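Side-chain contacts in probable 3-hydroxybutyryl-CoA dehydrogenase (Escherichia coli, PDB 3MOG), which catalyses the NAD+-dependent oxidation of 3-hydroxyadipyl-CoA to 3-oxoadipyl-CoA, a step in the degradation of phenylacetate: residues Glu328-Leu333 against Val341-Lys346; Lys310-Thr315 against Ile441-Glu446; Asp222-Pro227 against Met388-Thr393; Asp300-Met305 against Ala364-Ile369; Glu208-Pro213 against Ala383-Met388. One frame throughout, in Å; residues are numbered along the deposited sequence.

Contact 1: Glu328-Leu333 against Val341-Lys346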
# COMPACT_ATOMS: atom_id res chain seq x y z
N GLU C 328 -19.45 -9.17 15.45
CA GLU C 328 -19.01 -9.00 16.83
C GLU C 328 -18.76 -10.36 17.47
O GLU C 328 -19.43 -11.33 17.13
CB GLU C 328 -20.05 -8.23 17.63
CG GLU C 328 -20.30 -6.82 17.11
CD GLU C 328 -21.29 -6.06 17.98
OE1 GLU C 328 -20.85 -5.28 18.85
OE2 GLU C 328 -22.51 -6.28 17.81
N THR C 329 -17.79 -10.43 18.37
CA THR C 329 -17.46 -11.70 19.01
C THR C 329 -18.50 -12.06 20.07
O THR C 329 -19.14 -11.19 20.65
CB THR C 329 -16.07 -11.68 19.70
OG1 THR C 329 -16.08 -10.72 20.75
CG2 THR C 329 -14.96 -11.34 18.69
N ALA C 330 -18.64 -13.35 20.31
CA ALA C 330 -19.42 -13.88 21.43
C ALA C 330 -19.00 -13.23 22.75
O ALA C 330 -19.86 -12.82 23.53
CB ALA C 330 -19.27 -15.39 21.49
N GLN C 331 -17.69 -13.10 22.97
CA GLN C 331 -17.15 -12.47 24.18
C GLN C 331 -17.58 -11.01 24.35
O GLN C 331 -17.97 -10.61 25.45
CB GLN C 331 -15.62 -12.61 24.24
CG GLN C 331 -14.99 -12.23 25.61
CD GLN C 331 -15.07 -13.35 26.69
OE1 GLN C 331 -15.94 -14.22 26.67
NE2 GLN C 331 -14.14 -13.30 27.65
N ALA C 332 -17.53 -10.23 23.27
CA ALA C 332 -17.95 -8.83 23.37
C ALA C 332 -19.44 -8.72 23.71
O ALA C 332 -19.82 -7.88 24.52
CB ALA C 332 -17.64 -8.05 22.09
N LEU C 333 -20.25 -9.57 23.10
CA LEU C 333 -21.69 -9.59 23.37
C LEU C 333 -21.97 -10.05 24.80
O LEU C 333 -22.78 -9.44 25.50
CB LEU C 333 -22.45 -10.46 22.35
CG LEU C 333 -22.42 -9.94 20.90
CD1 LEU C 333 -22.99 -10.96 19.93
CD2 LEU C 333 -23.13 -8.60 20.77
N VAL C 341 -23.30 -16.30 25.70
CA VAL C 341 -23.60 -16.11 24.29
C VAL C 341 -22.88 -17.15 23.43
O VAL C 341 -21.68 -17.39 23.59
CB VAL C 341 -23.25 -14.67 23.79
CG1 VAL C 341 -23.47 -14.53 22.30
CG2 VAL C 341 -24.09 -13.62 24.50
N VAL C 342 -23.63 -17.79 22.53
CA VAL C 342 -23.04 -18.57 21.46
C VAL C 342 -23.29 -17.83 20.13
O VAL C 342 -24.43 -17.47 19.81
CB VAL C 342 -23.57 -20.03 21.44
CG1 VAL C 342 -22.93 -20.83 20.29
CG2 VAL C 342 -23.31 -20.71 22.76
N VAL C 343 -22.22 -17.58 19.39
CA VAL C 343 -22.33 -16.98 18.06
C VAL C 343 -22.42 -18.10 16.99
O VAL C 343 -21.64 -19.04 17.01
CB VAL C 343 -21.17 -15.99 17.77
CG1 VAL C 343 -20.97 -15.77 16.28
CG2 VAL C 343 -21.45 -14.65 18.46
N ILE C 344 -23.40 -18.00 16.09
CA ILE C 344 -23.56 -19.00 15.04
C ILE C 344 -23.36 -18.39 13.64
O ILE C 344 -23.71 -17.23 13.38
CB ILE C 344 -24.93 -19.75 15.15
CG1 ILE C 344 -25.10 -20.77 14.04
CG2 ILE C 344 -26.11 -18.79 15.12
CD1 ILE C 344 -26.38 -21.57 14.14
N ASP C 345 -22.78 -19.20 12.77
CA ASP C 345 -22.46 -18.85 11.41
C ASP C 345 -23.15 -19.89 10.54
O ASP C 345 -22.66 -21.02 10.42
CB ASP C 345 -20.95 -18.99 11.25
CG ASP C 345 -20.44 -18.54 9.91
OD1 ASP C 345 -19.41 -19.10 9.46
OD2 ASP C 345 -21.03 -17.62 9.31
N LYS C 346 -24.28 -19.52 9.96
CA LYS C 346 -25.07 -20.50 9.20
C LYS C 346 -25.74 -19.91 7.98
O LYS C 346 -26.09 -18.73 7.98
CB LYS C 346 -26.14 -21.17 10.08
CG LYS C 346 -27.21 -20.23 10.65
CD LYS C 346 -28.51 -20.97 10.99
CE LYS C 346 -29.45 -20.06 11.80
NZ LYS C 346 -30.80 -20.67 12.04
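Val-343 and Val-341 of strand 341-345 pack against Ala-330 and Leu-333 in the first turn of helix 330-337, with no hydrogen bond across. The CG2 methyl of Val-343 does most of the touching: it lies 3.6 Å from Ala-330 N and 3.8 Å from Ala-330 CB. CG1 of this valine stands anti to the backbone N (chi1 159°), which leaves CG2 turned against the helix. Ala-330 is small enough to let the two backbones close in, with 5.4 Å between its CA and that of Val-343. Ala-330 CB also meets Val-341 O at 3.8 Å. One turn along, Leu-333 extends the apolar patch, its CB meeting Val-341 CG2 at 4.2 Å and its CD1 reaching across to Val-343 CG2.

Hydrogen bonds act within the helix start. Thr-329 is the N-cap, and its OG1 accepts from Ala-332 N at 2.9 Å. The two amides before that one, of Ala-330 and Gln-331, are taken by the carboxylate of Asp-384, so the helix that presents Ala-330 is held at its beginning by two side chains.

The whole is part of a beta-alpha-beta unit, strand 320-324, helix 330-337 and strand 341-345, in which Leu-333 also packs on Ile-323. Val-342 points away from this helix and packs on helix 362-373, while Gln-331 and Ala-332 lie against Leu-469 and Leu-468 of a neighbouring subunit.

Contact 2: Lys310-Thr315 against Ile441-Glu446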
# COMPACT_ATOMS: atom_id res chain seq x y z
N LYS C 310 -36.34 -14.84 18.58
CA LYS C 310 -36.60 -13.42 18.33
C LYS C 310 -36.22 -13.09 16.89
O LYS C 310 -35.90 -13.99 16.09
CB LYS C 310 -35.88 -12.53 19.36
CG LYS C 310 -36.15 -12.95 20.81
CD LYS C 310 -36.09 -11.80 21.80
CE LYS C 310 -36.79 -12.20 23.10
NZ LYS C 310 -36.78 -11.13 24.14
N SER C 311 -36.30 -11.81 16.52
CA SER C 311 -35.90 -11.41 15.18
C SER C 311 -34.43 -10.99 15.18
O SER C 311 -33.82 -10.89 16.25
CB SER C 311 -36.79 -10.27 14.68
OG SER C 311 -36.59 -9.12 15.47
N ASP C 312 -33.90 -10.74 13.98
CA ASP C 312 -32.53 -10.27 13.76
C ASP C 312 -31.51 -11.32 14.21
O ASP C 312 -30.53 -11.00 14.88
CB ASP C 312 -32.29 -8.90 14.44
CG ASP C 312 -31.21 -8.06 13.74
OD1 ASP C 312 -30.53 -7.26 14.43
OD2 ASP C 312 -31.04 -8.19 12.50
N GLY C 313 -31.77 -12.57 13.84
CA GLY C 313 -30.89 -13.72 14.10
C GLY C 313 -30.58 -14.02 15.56
O GLY C 313 -29.49 -14.50 15.88
N VAL C 314 -31.53 -13.73 16.45
CA VAL C 314 -31.36 -14.00 17.87
C VAL C 314 -32.34 -15.11 18.29
O VAL C 314 -33.54 -15.04 17.97
CB VAL C 314 -31.59 -12.72 18.74
CG1 VAL C 314 -31.21 -12.97 20.19
CG2 VAL C 314 -30.80 -11.53 18.22
N THR C 315 -31.81 -16.13 18.97
CA THR C 315 -32.62 -17.11 19.69
C THR C 315 -32.24 -17.11 21.18
O THR C 315 -31.05 -17.23 21.52
CB THR C 315 -32.43 -18.53 19.14
OG1 THR C 315 -32.62 -18.50 17.72
CG2 THR C 315 -33.45 -19.49 19.75
N ILE C 441 -25.48 -7.23 5.18
CA ILE C 441 -24.11 -7.34 4.68
C ILE C 441 -23.32 -6.10 5.09
O ILE C 441 -22.19 -6.21 5.57
CB ILE C 441 -24.05 -7.52 3.13
CG1 ILE C 441 -24.76 -8.82 2.71
CG2 ILE C 441 -22.60 -7.48 2.61
CD1 ILE C 441 -24.26 -10.05 3.44
N LEU C 442 -23.94 -4.93 4.95
CA LEU C 442 -23.33 -3.67 5.37
C LEU C 442 -22.93 -3.66 6.84
O LEU C 442 -21.79 -3.30 7.16
CB LEU C 442 -24.26 -2.48 5.08
CG LEU C 442 -23.80 -1.13 5.59
CD1 LEU C 442 -22.64 -0.60 4.73
CD2 LEU C 442 -24.95 -0.15 5.66
N ARG C 443 -23.84 -4.04 7.73
CA ARG C 443 -23.57 -4.02 9.18
C ARG C 443 -22.37 -4.91 9.58
O ARG C 443 -21.52 -4.49 10.36
CB ARG C 443 -24.82 -4.43 9.96
CG ARG C 443 -24.63 -4.50 11.48
CD ARG C 443 -25.93 -4.80 12.20
NE ARG C 443 -26.60 -5.99 11.66
CZ ARG C 443 -27.83 -6.37 11.97
NH1 ARG C 443 -28.55 -5.66 12.84
NH2 ARG C 443 -28.34 -7.46 11.42
N LEU C 444 -22.34 -6.11 9.01
CA LEU C 444 -21.26 -7.06 9.19
C LEU C 444 -19.90 -6.49 8.79
O LEU C 444 -18.97 -6.46 9.60
CB LEU C 444 -21.59 -8.32 8.40
CG LEU C 444 -20.57 -9.44 8.20
CD1 LEU C 444 -20.05 -9.97 9.51
CD2 LEU C 444 -21.29 -10.55 7.47
N LEU C 445 -19.81 -6.00 7.56
CA LEU C 445 -18.55 -5.43 7.06
C LEU C 445 -18.09 -4.23 7.89
O LEU C 445 -16.90 -4.12 8.18
CB LEU C 445 -18.62 -5.13 5.55
CG LEU C 445 -18.70 -6.36 4.62
CD1 LEU C 445 -18.95 -5.96 3.21
CD2 LEU C 445 -17.45 -7.21 4.66
N GLU C 446 -19.03 -3.37 8.30
CA GLU C 446 -18.72 -2.23 9.20
C GLU C 446 -18.14 -2.70 10.51
O GLU C 446 -17.17 -2.10 11.01
CB GLU C 446 -19.95 -1.35 9.47
CG GLU C 446 -20.33 -0.43 8.32
CD GLU C 446 -21.55 0.44 8.62
OE1 GLU C 446 -22.50 -0.06 9.25
OE2 GLU C 446 -21.56 1.63 8.23
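Asp-312, in the turn of the beta hairpin made by strands 307-309 and 314-317, meets Arg-443 of helix 438-452 in a salt bridge that is the whole of this surface contact. The backbones stay far apart, 11.8 Å from Asp-312 CA to Arg-443 CA, and the two side chains bridge the distance by coming from opposite directions.

The arginine grips end-on, one nitrogen to each carboxylate oxygen. Arg-443 NH2 donates to Asp-312 OD2 at 3.0 Å in a nearly straight bond (168°), with the oxygen lying in the guanidinium plane. The partner bond, from Arg-443 NH1 to Asp-312 OD1, has the same length of 3.0 Å but is more bent, and here the oxygen is tilted out of that plane. OD1 uses its syn lone pair; OD2 is also met on the syn side, but from somewhat out of the carboxylate plane. The unevenness goes with a twist of 40° between the two flat groups, which keeps them from being coplanar.

Arg-443 leaves its helix with CG anti to the backbone N and then bends at chi3 (52°), so the chain first runs straight out and then turns its nitrogens to the hairpin. A leucine in place of Arg-443 would probably leave the Asp-312 carboxylate without its counter-charge and the turn without this link to the helix. Both side chains also touch Gln-326. The arrangement is a bidentate aspartate-arginine salt bridge, here tying a hairpin turn at the margin of the six-stranded sheet to helix 438-452, in the second of the chain's two C-terminal-type domains.

Contact 3: Asp222-Pro227 against Met388-Thr393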
# COMPACT_ATOMS: atom_id res chain seq x y z
N ASP C 222 -20.43 -27.31 2.79
CA ASP C 222 -21.66 -27.95 3.28
C ASP C 222 -22.52 -27.02 4.13
O ASP C 222 -23.64 -27.38 4.49
CB ASP C 222 -21.35 -29.26 4.02
CG ASP C 222 -20.65 -30.28 3.14
OD1 ASP C 222 -19.63 -30.83 3.58
OD2 ASP C 222 -21.12 -30.53 2.01
N GLY C 223 -21.99 -25.84 4.45
CA GLY C 223 -22.78 -24.78 5.05
C GLY C 223 -23.28 -23.80 4.00
O GLY C 223 -24.49 -23.64 3.82
N ALA C 224 -22.36 -23.16 3.28
CA ALA C 224 -22.71 -22.09 2.32
C ALA C 224 -23.11 -22.60 0.94
O ALA C 224 -23.60 -21.84 0.12
CB ALA C 224 -21.56 -21.08 2.20
N GLY C 225 -22.87 -23.87 0.67
CA GLY C 225 -23.26 -24.48 -0.60
C GLY C 225 -22.29 -24.34 -1.76
O GLY C 225 -22.68 -24.58 -2.90
N PHE C 226 -21.04 -23.94 -1.49
CA PHE C 226 -20.01 -23.90 -2.54
C PHE C 226 -19.66 -25.35 -2.90
O PHE C 226 -19.67 -26.20 -2.03
CB PHE C 226 -18.75 -23.18 -2.06
CG PHE C 226 -18.90 -21.67 -1.92
CD1 PHE C 226 -18.71 -20.84 -3.02
CD2 PHE C 226 -19.18 -21.09 -0.69
CE1 PHE C 226 -18.81 -19.44 -2.88
CE2 PHE C 226 -19.28 -19.71 -0.55
CZ PHE C 226 -19.10 -18.88 -1.64
N PRO C 227 -19.38 -25.65 -4.18
CA PRO C 227 -19.09 -27.05 -4.55
C PRO C 227 -17.80 -27.61 -3.95
O PRO C 227 -17.73 -28.80 -3.65
CB PRO C 227 -18.99 -27.01 -6.08
CG PRO C 227 -18.74 -25.57 -6.43
CD PRO C 227 -19.42 -24.77 -5.36
N MET C 388 -16.96 -14.84 11.66
CA MET C 388 -16.75 -16.28 11.49
C MET C 388 -16.24 -16.64 10.09
O MET C 388 -15.22 -16.08 9.67
CB MET C 388 -18.00 -17.08 11.92
CG MET C 388 -18.46 -16.79 13.36
SD MET C 388 -17.41 -17.54 14.61
CE MET C 388 -18.35 -19.03 14.79
N LEU C 389 -16.94 -17.51 9.37
CA LEU C 389 -16.37 -18.08 8.14
C LEU C 389 -17.22 -17.84 6.91
O LEU C 389 -16.79 -17.19 5.95
CB LEU C 389 -16.10 -19.59 8.30
CG LEU C 389 -15.06 -20.01 9.34
CD1 LEU C 389 -14.90 -21.53 9.35
CD2 LEU C 389 -13.69 -19.33 9.10
N ILE C 390 -18.42 -18.40 6.94
CA ILE C 390 -19.34 -18.37 5.83
C ILE C 390 -19.75 -16.93 5.57
O ILE C 390 -19.56 -16.44 4.46
CB ILE C 390 -20.59 -19.24 6.15
CG1 ILE C 390 -20.22 -20.73 6.15
CG2 ILE C 390 -21.73 -18.94 5.19
CD1 ILE C 390 -21.28 -21.64 6.83
N TRP C 391 -20.27 -16.25 6.60
CA TRP C 391 -20.79 -14.90 6.44
C TRP C 391 -19.70 -13.91 6.10
O TRP C 391 -19.90 -13.05 5.26
CB TRP C 391 -21.64 -14.45 7.65
CG TRP C 391 -23.04 -14.98 7.52
CD1 TRP C 391 -23.50 -16.21 7.90
CD2 TRP C 391 -24.16 -14.31 6.90
NE1 TRP C 391 -24.83 -16.35 7.58
CE2 TRP C 391 -25.26 -15.20 6.96
CE3 TRP C 391 -24.33 -13.05 6.31
CZ2 TRP C 391 -26.52 -14.87 6.45
CZ3 TRP C 391 -25.59 -12.72 5.81
CH2 TRP C 391 -26.66 -13.63 5.88
N ARG C 392 -18.53 -14.09 6.72
CA ARG C 392 -17.37 -13.22 6.47
C ARG C 392 -16.90 -13.32 5.02
O ARG C 392 -16.62 -12.29 4.38
CB ARG C 392 -16.24 -13.57 7.45
CG ARG C 392 -14.96 -12.78 7.25
CD ARG C 392 -14.19 -12.72 8.52
NE ARG C 392 -12.88 -12.10 8.32
CZ ARG C 392 -12.05 -11.79 9.30
NH1 ARG C 392 -12.41 -12.02 10.56
NH2 ARG C 392 -10.85 -11.24 9.03
N THR C 393 -16.87 -14.55 4.49
CA THR C 393 -16.40 -14.83 3.13
C THR C 393 -17.40 -14.37 2.07
O THR C 393 -17.02 -13.80 1.03
CB THR C 393 -16.10 -16.35 2.93
OG1 THR C 393 -15.09 -16.77 3.85
CG2 THR C 393 -15.63 -16.64 1.51
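Ile-390, Ala-224 and Gly-223 make a buried junction in which the chain leaving helix 213-223 rests against the start of helix 390-406. The chain holds two copies of the 3-hydroxyacyl-CoA dehydrogenase C-terminal domain, and the contact joins one to the other.

Ile-390 buries more surface here than any other residue and uses both of its branches. Its CG2 methyl faces Ala-224, 3.7 Å from Ala-224 CB. Its other branch carries CD1 beyond this point to Gly-223, where it stops 3.9 Å from Gly-223 CA. The first torsion explains the division: CG2 takes the place anti to the backbone N, whereas CG1 stands beside that N (chi1 -71°) and extends on to CD1.

Gly-223 owes its part in the packing to what it lacks, since a beta carbon at this position would fall into the volume filled by Ile-390 CD1. Ala-224 adds just one methyl, so the chain passes close, with 6.1 Å between its CA and that of Ile-390. Beyond it, Gly-225 leaves the helical conformation with positive phi.

The isoleucine is placed by the anchoring of its own helix. Asp-345 accepts from the amides of Leu-389 and Ile-390 through OD1 and from that of Trp-391 through OD2. Inside the first turn, Leu-389 O is gripped twice from opposite faces of its carbonyl plane, by Thr-393 N at 3.0 Å and by Thr-393 OG1, which donates at 2.7 Å.

Contact 4: Asp300-Met305 against Ala364-Ile369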
# COMPACT_ATOMS: atom_id res chain seq x y z
N ASP C 300 -30.56 -35.88 25.99
CA ASP C 300 -31.91 -35.32 26.15
C ASP C 300 -32.16 -34.68 27.52
O ASP C 300 -33.11 -33.92 27.69
CB ASP C 300 -32.97 -36.38 25.87
CG ASP C 300 -33.06 -36.77 24.41
OD1 ASP C 300 -32.08 -37.31 23.86
OD2 ASP C 300 -34.13 -36.54 23.81
N SER C 301 -31.30 -35.00 28.48
CA SER C 301 -31.35 -34.41 29.81
C SER C 301 -30.86 -32.96 29.82
O SER C 301 -31.17 -32.20 30.74
CB SER C 301 -30.50 -35.23 30.79
OG SER C 301 -29.11 -35.11 30.51
N PHE C 302 -30.10 -32.59 28.80
CA PHE C 302 -29.51 -31.25 28.69
C PHE C 302 -30.42 -30.27 27.94
O PHE C 302 -30.01 -29.13 27.67
CB PHE C 302 -28.14 -31.33 28.02
CG PHE C 302 -27.01 -31.56 28.97
CD1 PHE C 302 -26.89 -32.77 29.66
CD2 PHE C 302 -26.05 -30.58 29.17
CE1 PHE C 302 -25.84 -32.99 30.54
CE2 PHE C 302 -24.98 -30.78 30.05
CZ PHE C 302 -24.88 -31.99 30.74
N SER C 303 -31.63 -30.72 27.61
CA SER C 303 -32.64 -29.93 26.91
C SER C 303 -32.99 -28.63 27.64
O SER C 303 -33.13 -28.63 28.87
CB SER C 303 -33.90 -30.76 26.71
OG SER C 303 -34.98 -29.94 26.31
N PRO C 304 -33.11 -27.53 26.89
CA PRO C 304 -33.57 -26.23 27.40
C PRO C 304 -35.01 -26.25 27.92
O PRO C 304 -35.84 -27.03 27.45
CB PRO C 304 -33.49 -25.33 26.17
CG PRO C 304 -33.37 -26.25 24.99
CD PRO C 304 -32.63 -27.42 25.50
N MET C 305 -35.31 -25.36 28.86
CA MET C 305 -36.67 -25.25 29.38
C MET C 305 -37.53 -24.33 28.51
O MET C 305 -38.73 -24.57 28.34
CB MET C 305 -36.68 -24.78 30.84
CG MET C 305 -36.24 -25.85 31.85
SD MET C 305 -37.18 -27.40 31.78
CE MET C 305 -38.84 -26.84 32.16
N ALA C 364 -24.16 -23.85 29.51
CA ALA C 364 -24.86 -22.92 28.64
C ALA C 364 -24.54 -23.18 27.15
O ALA C 364 -25.44 -23.16 26.30
CB ALA C 364 -24.51 -21.49 29.04
N THR C 365 -23.27 -23.45 26.85
CA THR C 365 -22.82 -23.81 25.50
C THR C 365 -23.53 -25.09 25.03
O THR C 365 -24.08 -25.13 23.92
CB THR C 365 -21.26 -23.95 25.43
OG1 THR C 365 -20.65 -22.71 25.79
CG2 THR C 365 -20.78 -24.33 24.05
N ARG C 366 -23.55 -26.10 25.91
CA ARG C 366 -24.19 -27.38 25.61
C ARG C 366 -25.68 -27.26 25.31
O ARG C 366 -26.17 -27.91 24.40
CB ARG C 366 -23.92 -28.42 26.71
CG ARG C 366 -22.54 -29.07 26.59
CD ARG C 366 -22.30 -30.18 27.61
NE ARG C 366 -21.08 -30.93 27.31
CZ ARG C 366 -19.86 -30.61 27.74
NH1 ARG C 366 -19.66 -29.54 28.50
NH2 ARG C 366 -18.82 -31.37 27.40
N LYS C 367 -26.40 -26.41 26.05
CA LYS C 367 -27.81 -26.11 25.73
C LYS C 367 -28.01 -25.65 24.28
O LYS C 367 -28.92 -26.12 23.58
CB LYS C 367 -28.39 -25.05 26.68
CG LYS C 367 -28.70 -25.55 28.08
CD LYS C 367 -29.17 -24.40 28.98
CE LYS C 367 -29.47 -24.88 30.39
NZ LYS C 367 -30.10 -23.81 31.21
N ALA C 368 -27.14 -24.73 23.83
CA ALA C 368 -27.17 -24.21 22.47
C ALA C 368 -26.79 -25.28 21.44
O ALA C 368 -27.40 -25.34 20.37
CB ALA C 368 -26.27 -22.99 22.34
N ILE C 369 -25.80 -26.11 21.76
CA ILE C 369 -25.37 -27.19 20.86
C ILE C 369 -26.50 -28.20 20.69
O ILE C 369 -26.78 -28.63 19.56
CB ILE C 369 -24.05 -27.89 21.35
CG1 ILE C 369 -22.88 -26.91 21.33
CG2 ILE C 369 -23.73 -29.13 20.49
CD1 ILE C 369 -21.59 -27.44 21.97
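Phe-302 and Arg-366 lie side by side and point the same way, the aromatic ring running along the aliphatic part of the arginine. The ring carbon CE2 of Phe-302 is 3.7 Å from Arg-366 CD, and its neighbour CD2 of Phe-302 lies 3.9 Å from Arg-366 CB. Ring and guanidinium planes are turned 61° apart, so it is the methylene groups, and not a flat stack of the charged group, that carry the packing. Arg-366 can offer them because its chain is extended from CG to NE, after a first torsion that sets CG beside the backbone N (chi1 -80°). Phe-302 also touches a crystal neighbour, and its exact position may owe something to that.

Lys-367 meets the loop by its stem. Its CG is 3.8 Å from Phe-302 O, and the chain beyond runs straight on to a salt bridge between NZ and Asp-318. The same carboxylate accepts from the backbone N of Met-305, so Asp-318 draws lysine and loop together. Pro-304 completes the contact more loosely, with its CD 4.4 Å from Lys-367 O.

The loop 300-305, which leads into strand 307-309, thus lies along the outer side of helix 362-373, where Asp-300, Ser-303 and Pro-304 also touch Tyr-370. On its inner side the helix packs onto strand 351-356, Thr-365 against Ala-356 and Ile-369 against Ile-354.

Contact 5: Glu208-Pro213 against Ala383-Met388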
# COMPACT_ATOMS: atom_id res chain seq x y z
N GLU C 208 -4.61 -17.47 11.51
CA GLU C 208 -4.96 -17.21 12.90
C GLU C 208 -5.45 -18.43 13.70
O GLU C 208 -5.85 -18.29 14.85
CB GLU C 208 -5.94 -16.04 13.00
CG GLU C 208 -5.24 -14.68 12.93
CD GLU C 208 -6.21 -13.50 12.95
OE1 GLU C 208 -6.96 -13.35 13.93
OE2 GLU C 208 -6.21 -12.71 11.98
N GLN C 209 -5.38 -19.62 13.09
CA GLN C 209 -5.76 -20.92 13.70
C GLN C 209 -7.20 -20.92 14.25
O GLN C 209 -7.48 -21.43 15.35
CB GLN C 209 -4.73 -21.38 14.76
CG GLN C 209 -3.32 -21.70 14.20
CD GLN C 209 -2.27 -21.87 15.29
OE1 GLN C 209 -1.21 -21.24 15.25
NE2 GLN C 209 -2.55 -22.72 16.27
N VAL C 210 -8.09 -20.31 13.47
CA VAL C 210 -9.50 -20.21 13.79
C VAL C 210 -10.09 -21.61 13.81
O VAL C 210 -10.87 -21.94 14.69
CB VAL C 210 -10.23 -19.36 12.73
CG1 VAL C 210 -11.73 -19.37 12.93
CG2 VAL C 210 -9.71 -17.95 12.76
N ALA C 211 -9.67 -22.41 12.84
CA ALA C 211 -10.14 -23.77 12.63
C ALA C 211 -9.12 -24.49 11.77
O ALA C 211 -8.32 -23.85 11.10
CB ALA C 211 -11.49 -23.75 11.92
N ALA C 212 -9.18 -25.82 11.80
CA ALA C 212 -8.46 -26.69 10.87
C ALA C 212 -8.91 -26.42 9.42
O ALA C 212 -10.04 -25.97 9.21
CB ALA C 212 -8.70 -28.19 11.25
N PRO C 213 -8.03 -26.67 8.43
CA PRO C 213 -8.41 -26.40 7.04
C PRO C 213 -9.66 -27.16 6.59
O PRO C 213 -10.47 -26.62 5.82
CB PRO C 213 -7.19 -26.83 6.22
CG PRO C 213 -6.21 -27.43 7.19
CD PRO C 213 -6.58 -26.97 8.56
N ALA C 383 -12.83 -21.04 16.80
CA ALA C 383 -12.49 -19.90 17.64
C ALA C 383 -13.50 -18.75 17.49
O ALA C 383 -14.25 -18.69 16.51
CB ALA C 383 -11.07 -19.42 17.37
N ASP C 384 -13.54 -17.86 18.48
CA ASP C 384 -14.44 -16.71 18.53
C ASP C 384 -13.90 -15.61 17.60
O ASP C 384 -13.32 -14.61 18.04
CB ASP C 384 -14.58 -16.24 19.99
CG ASP C 384 -15.77 -15.32 20.21
OD1 ASP C 384 -16.61 -15.15 19.30
OD2 ASP C 384 -15.87 -14.75 21.31
N TYR C 385 -14.14 -15.81 16.32
CA TYR C 385 -13.56 -15.05 15.23
C TYR C 385 -14.64 -14.16 14.60
O TYR C 385 -15.67 -14.67 14.16
CB TYR C 385 -13.05 -16.07 14.21
CG TYR C 385 -12.25 -15.55 13.05
CD1 TYR C 385 -11.03 -14.86 13.24
CD2 TYR C 385 -12.65 -15.83 11.74
CE1 TYR C 385 -10.28 -14.43 12.16
CE2 TYR C 385 -11.89 -15.41 10.65
CZ TYR C 385 -10.71 -14.71 10.87
OH TYR C 385 -9.96 -14.29 9.80
N PRO C 386 -14.40 -12.84 14.58
CA PRO C 386 -15.33 -11.85 14.03
C PRO C 386 -15.85 -12.24 12.65
O PRO C 386 -15.07 -12.56 11.75
CB PRO C 386 -14.47 -10.59 13.94
CG PRO C 386 -13.53 -10.71 15.07
CD PRO C 386 -13.20 -12.19 15.15
N GLY C 387 -17.18 -12.28 12.50
CA GLY C 387 -17.77 -12.60 11.21
C GLY C 387 -17.70 -14.08 10.85
O GLY C 387 -18.29 -14.51 9.86
N MET C 388 -16.96 -14.84 11.66
CA MET C 388 -16.75 -16.28 11.49
C MET C 388 -16.24 -16.64 10.09
O MET C 388 -15.22 -16.08 9.67
CB MET C 388 -18.00 -17.08 11.92
CG MET C 388 -18.46 -16.79 13.36
SD MET C 388 -17.41 -17.54 14.61
CE MET C 388 -18.35 -19.03 14.79
O HOH W 1 -8.34 -12.18 10.34
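Val-210 sets a methyl over the face of Tyr-385 in a CH-pi contact: its CG2 lies 3.4 Å from the ring centroid, only 13° off the ring normal. The other methyl, CG1 of Val-210, packs 3.8 Å from Tyr-385 CB, so both methyls lie on one face of the ring, CG2 over its centre and CG1 over its root. At the ring edge, Glu-208 OE1 comes within 3.9 Å of Tyr-385 CE1, the carboxylate nearly perpendicular to the ring. A water donates to both Glu-208 OE2 and Tyr-385 OH, at 2.7 Å each, joining the two polar ends. A serine in place of Tyr-385 would probably leave the Val-210 methyls without their aromatic platform and this water without its phenol partner.

The backbones fix the spacing through a nearly straight bond from Ala-383 N to Val-210 O, 3.0 Å long. A Schellman motif at Gln-209 ends the helix before Val-210, and a type II turn, Tyr-385 to Met-388, follows the tyrosine.

The contact joins the loop between helices 196-207 and 213-223 to the one between strand 378-381 and helix 390-406. Tyr-385 touches Tyr-452 of helix 438-452, and Glu-208 packs on Lys-407 of a neighbouring subunit.

Contact 1 touches contacts 3, 4 and 5; contact 2, with centres 11 Å away, comes no nearer to it than about 6 Å between nearest atoms. Contacts 1 and 3 join where Trp-391 NE1 lies 2.7 Å from Lys-346 O, probably a hydrogen bond. Contacts 3 and 5 share Met-388, and Arg-392 NH1 probably bonds to Pro-386 O at 3.0 Å. Contact 2 touches contact 3 through Leu-444 CD2, 3.6 Å from Trp-391 O. Contact 4 meets contact 1 through Ala-368 CB, 3.8 Å from Val-342 CG2. None of the five uses residues of the N-terminal NAD-binding domain; contact 1 is internal to the reduced Rossmann-fold domain, whereas contacts 3 and 5 join separate parts of the later chain.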